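Local structure of putative fimbrial subunit (Corynebacterium diphtheriae, 4HSQ) at residues A[162-170]-A[190-200]. The protein is the major pilin SpaD, which probably polymerises into the shaft of a surface pilus; this chain holds domains D2 and D3, with calcium bound in the crystal. Sequence-based numbering, arbitrary orientation.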
# COMPACT_ATOMS: atom_id res chain seq x y z
N VAL A 162 -1.30 -20.52 -25.68
CA VAL A 162 -0.74 -19.92 -24.47
C VAL A 162 0.49 -20.74 -24.08
O VAL A 162 0.54 -21.94 -24.34
CB VAL A 162 -1.77 -19.76 -23.32
CG1 VAL A 162 -2.84 -18.73 -23.71
CG2 VAL A 162 -2.42 -21.09 -22.94
N LEU A 163 1.51 -20.08 -23.51
CA LEU A 163 2.79 -20.73 -23.25
C LEU A 163 3.21 -20.75 -21.80
O LEU A 163 3.33 -19.72 -21.16
CB LEU A 163 3.88 -20.04 -24.09
CG LEU A 163 3.56 -19.83 -25.59
CD1 LEU A 163 4.63 -18.97 -26.25
CD2 LEU A 163 3.45 -21.17 -26.33
N LYS A 164 3.46 -21.95 -21.31
CA LYS A 164 3.97 -22.22 -19.96
C LYS A 164 5.49 -22.10 -19.99
O LYS A 164 6.12 -22.34 -21.04
CB LYS A 164 3.54 -23.65 -19.54
CG LYS A 164 4.07 -24.13 -18.19
CD LYS A 164 3.89 -25.64 -18.05
CE LYS A 164 4.24 -26.16 -16.67
NZ LYS A 164 4.06 -27.63 -16.58
N GLY A 165 6.07 -21.74 -18.85
CA GLY A 165 7.52 -21.72 -18.69
C GLY A 165 8.25 -20.44 -19.00
O GLY A 165 9.48 -20.41 -18.91
N ALA A 166 7.54 -19.36 -19.37
CA ALA A 166 8.24 -18.10 -19.63
C ALA A 166 8.55 -17.47 -18.29
O ALA A 166 7.67 -17.45 -17.42
CB ALA A 166 7.39 -17.16 -20.50
N GLU A 167 9.77 -16.94 -18.12
CA GLU A 167 10.17 -16.33 -16.85
C GLU A 167 10.37 -14.84 -16.98
O GLU A 167 10.93 -14.36 -17.96
CB GLU A 167 11.44 -16.99 -16.29
CG GLU A 167 11.18 -18.42 -15.82
CD GLU A 167 12.39 -19.23 -15.40
OE1 GLU A 167 13.52 -18.68 -15.36
OE2 GLU A 167 12.21 -20.43 -15.12
N PHE A 168 9.88 -14.11 -15.96
CA PHE A 168 9.92 -12.66 -15.95
C PHE A 168 10.40 -12.08 -14.64
O PHE A 168 10.08 -12.60 -13.56
CB PHE A 168 8.50 -12.11 -16.20
CG PHE A 168 7.99 -12.26 -17.62
CD1 PHE A 168 8.08 -11.21 -18.53
CD2 PHE A 168 7.39 -13.45 -18.04
CE1 PHE A 168 7.57 -11.34 -19.84
CE2 PHE A 168 6.90 -13.59 -19.35
CZ PHE A 168 6.99 -12.54 -20.23
N GLU A 169 11.04 -10.91 -14.75
CA GLU A 169 11.37 -10.05 -13.62
C GLU A 169 10.54 -8.77 -13.75
O GLU A 169 10.08 -8.44 -14.84
CB GLU A 169 12.86 -9.71 -13.60
CG GLU A 169 13.74 -10.88 -13.22
CD GLU A 169 15.20 -10.52 -13.31
OE1 GLU A 169 15.55 -9.66 -14.15
OE2 GLU A 169 15.99 -11.10 -12.54
N LEU A 170 10.45 -8.00 -12.65
CA LEU A 170 9.72 -6.74 -12.63
C LEU A 170 10.62 -5.62 -12.20
O LEU A 170 11.39 -5.76 -11.23
CB LEU A 170 8.57 -6.87 -11.62
CG LEU A 170 7.66 -5.64 -11.51
CD1 LEU A 170 6.75 -5.52 -12.73
CD2 LEU A 170 6.83 -5.74 -10.25
N LYS A 190 10.71 -12.60 -6.67
CA LYS A 190 11.37 -11.63 -7.55
C LYS A 190 11.52 -12.16 -8.98
O LYS A 190 12.18 -11.56 -9.83
CB LYS A 190 12.71 -11.14 -6.98
CG LYS A 190 13.83 -12.17 -6.89
CD LYS A 190 15.10 -11.43 -6.49
CE LYS A 190 16.31 -12.33 -6.42
NZ LYS A 190 17.46 -11.63 -5.77
N LYS A 191 10.86 -13.29 -9.24
CA LYS A 191 10.81 -13.89 -10.57
C LYS A 191 9.54 -14.69 -10.64
O LYS A 191 9.23 -15.42 -9.69
CB LYS A 191 12.05 -14.75 -10.87
CG LYS A 191 12.09 -15.22 -12.33
CD LYS A 191 13.44 -15.83 -12.65
CE LYS A 191 14.49 -14.78 -12.93
NZ LYS A 191 15.76 -15.39 -13.42
N TRP A 192 8.79 -14.56 -11.75
CA TRP A 192 7.51 -15.24 -11.97
C TRP A 192 7.57 -16.08 -13.23
O TRP A 192 8.29 -15.73 -14.16
CB TRP A 192 6.36 -14.23 -12.08
CG TRP A 192 6.14 -13.45 -10.82
CD1 TRP A 192 5.22 -13.71 -9.84
CD2 TRP A 192 6.88 -12.30 -10.38
NE1 TRP A 192 5.36 -12.81 -8.82
CE2 TRP A 192 6.36 -11.92 -9.12
CE3 TRP A 192 7.92 -11.53 -10.95
CZ2 TRP A 192 6.83 -10.79 -8.42
CZ3 TRP A 192 8.40 -10.43 -10.24
CH2 TRP A 192 7.88 -10.10 -8.98
N THR A 193 6.85 -17.22 -13.23
CA THR A 193 6.83 -18.14 -14.38
C THR A 193 5.40 -18.34 -14.85
O THR A 193 4.51 -18.48 -14.03
CB THR A 193 7.50 -19.49 -14.01
OG1 THR A 193 8.80 -19.20 -13.49
CG2 THR A 193 7.69 -20.40 -15.24
N THR A 194 5.17 -18.36 -16.18
CA THR A 194 3.82 -18.61 -16.67
C THR A 194 3.48 -20.11 -16.42
O THR A 194 4.35 -20.98 -16.56
CB THR A 194 3.65 -18.19 -18.13
OG1 THR A 194 4.56 -18.93 -18.96
CG2 THR A 194 3.85 -16.67 -18.31
N GLY A 195 2.27 -20.35 -15.94
CA GLY A 195 1.78 -21.69 -15.63
C GLY A 195 1.18 -22.39 -16.83
O GLY A 195 1.41 -21.96 -17.97
N ASP A 196 0.36 -23.44 -16.60
CA ASP A 196 -0.24 -24.25 -17.68
C ASP A 196 -1.17 -23.45 -18.60
O ASP A 196 -1.27 -23.76 -19.79
CB ASP A 196 -0.99 -25.47 -17.10
CG ASP A 196 -0.09 -26.46 -16.34
OD1 ASP A 196 0.93 -26.89 -16.91
OD2 ASP A 196 -0.45 -26.83 -15.20
N ASP A 197 -1.83 -22.40 -18.06
CA ASP A 197 -2.70 -21.53 -18.84
C ASP A 197 -1.91 -20.35 -19.47
O ASP A 197 -2.52 -19.42 -19.99
CB ASP A 197 -3.85 -21.01 -17.97
CG ASP A 197 -3.48 -20.12 -16.79
OD1 ASP A 197 -2.27 -19.91 -16.55
OD2 ASP A 197 -4.41 -19.59 -16.14
N GLY A 198 -0.58 -20.40 -19.42
CA GLY A 198 0.28 -19.36 -19.98
C GLY A 198 0.29 -18.07 -19.18
O GLY A 198 0.74 -17.04 -19.67
N THR A 199 -0.17 -18.12 -17.93
CA THR A 199 -0.25 -16.89 -17.12
C THR A 199 0.40 -17.00 -15.73
O THR A 199 0.70 -18.07 -15.22
CB THR A 199 -1.76 -16.47 -16.88
OG1 THR A 199 -2.34 -17.20 -15.78
CG2 THR A 199 -2.64 -16.55 -18.12
N PHE A 200 0.59 -15.84 -15.12
CA PHE A 200 0.92 -15.66 -13.71
C PHE A 200 0.28 -14.34 -13.34
O PHE A 200 0.05 -13.52 -14.23
CB PHE A 200 2.43 -15.69 -13.38
CG PHE A 200 3.26 -14.59 -13.99
CD1 PHE A 200 3.28 -13.32 -13.43
CD2 PHE A 200 4.03 -14.83 -15.12
CE1 PHE A 200 4.06 -12.30 -14.00
CE2 PHE A 200 4.82 -13.82 -15.68
CZ PHE A 200 4.82 -12.56 -15.13
O HOH W 1 15.00 -16.51 -15.83
O HOH W 2 14.79 -12.07 -10.20
O HOH W 3 17.46 -13.27 -13.54
O HOH W 4 11.54 -9.01 -10.20
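Thr194 reaches into the bend that leads into strand 167-173 and ties it down through one hydroxyl. With chi1 at 60°, OG1 lies between its own backbone N and carbonyl carbon, where it donates to Leu163 O (2.6 Å, in the carbonyl plane on a lone pair) and accepts from Ala166 N (3.0 Å). The backbone of Thr194 adds two bonds: its O receives Gly165 N almost straight at hydrogen, though from above the carbonyl plane, and its N donates to Ala166 O. The antiparallel pairing then continues at Phe168 and Trp192, whose N and O atoms bond reciprocally.

On the face of the sheet that carries Phe168 and Trp192, Phe168 CD2 meets the edge of the Phe200 ring, in its plane, 3.5 Å from CE2, the ring planes turned 53° apart; Trp192 CB sits over the centre of one Phe200 face, while the indole CZ3 touches Leu170 CB at 3.8 Å. On the other face of the sheet, Glu167 CG packs against Thr193 OG1, and a water joins Glu167 OE1 to Lys191 NZ. A second water links Lys191 NZ to Glu169 OE2, while Glu169 OE1 is hydrogen-bonded to Tyr171 OH.

At the turn 195-198, extended Lys164 runs alongside Asp196 to a weak salt bridge (NZ to OD1, 3.2 Å), and Gly198 CA approaches Leu163 O. Phe168 also packs on Ile269, Phe200 on Val151. The arrangement is an antiparallel edge-strand pairing over the hydrophobic core of a prealbumin-like, CnaB-type pilin domain.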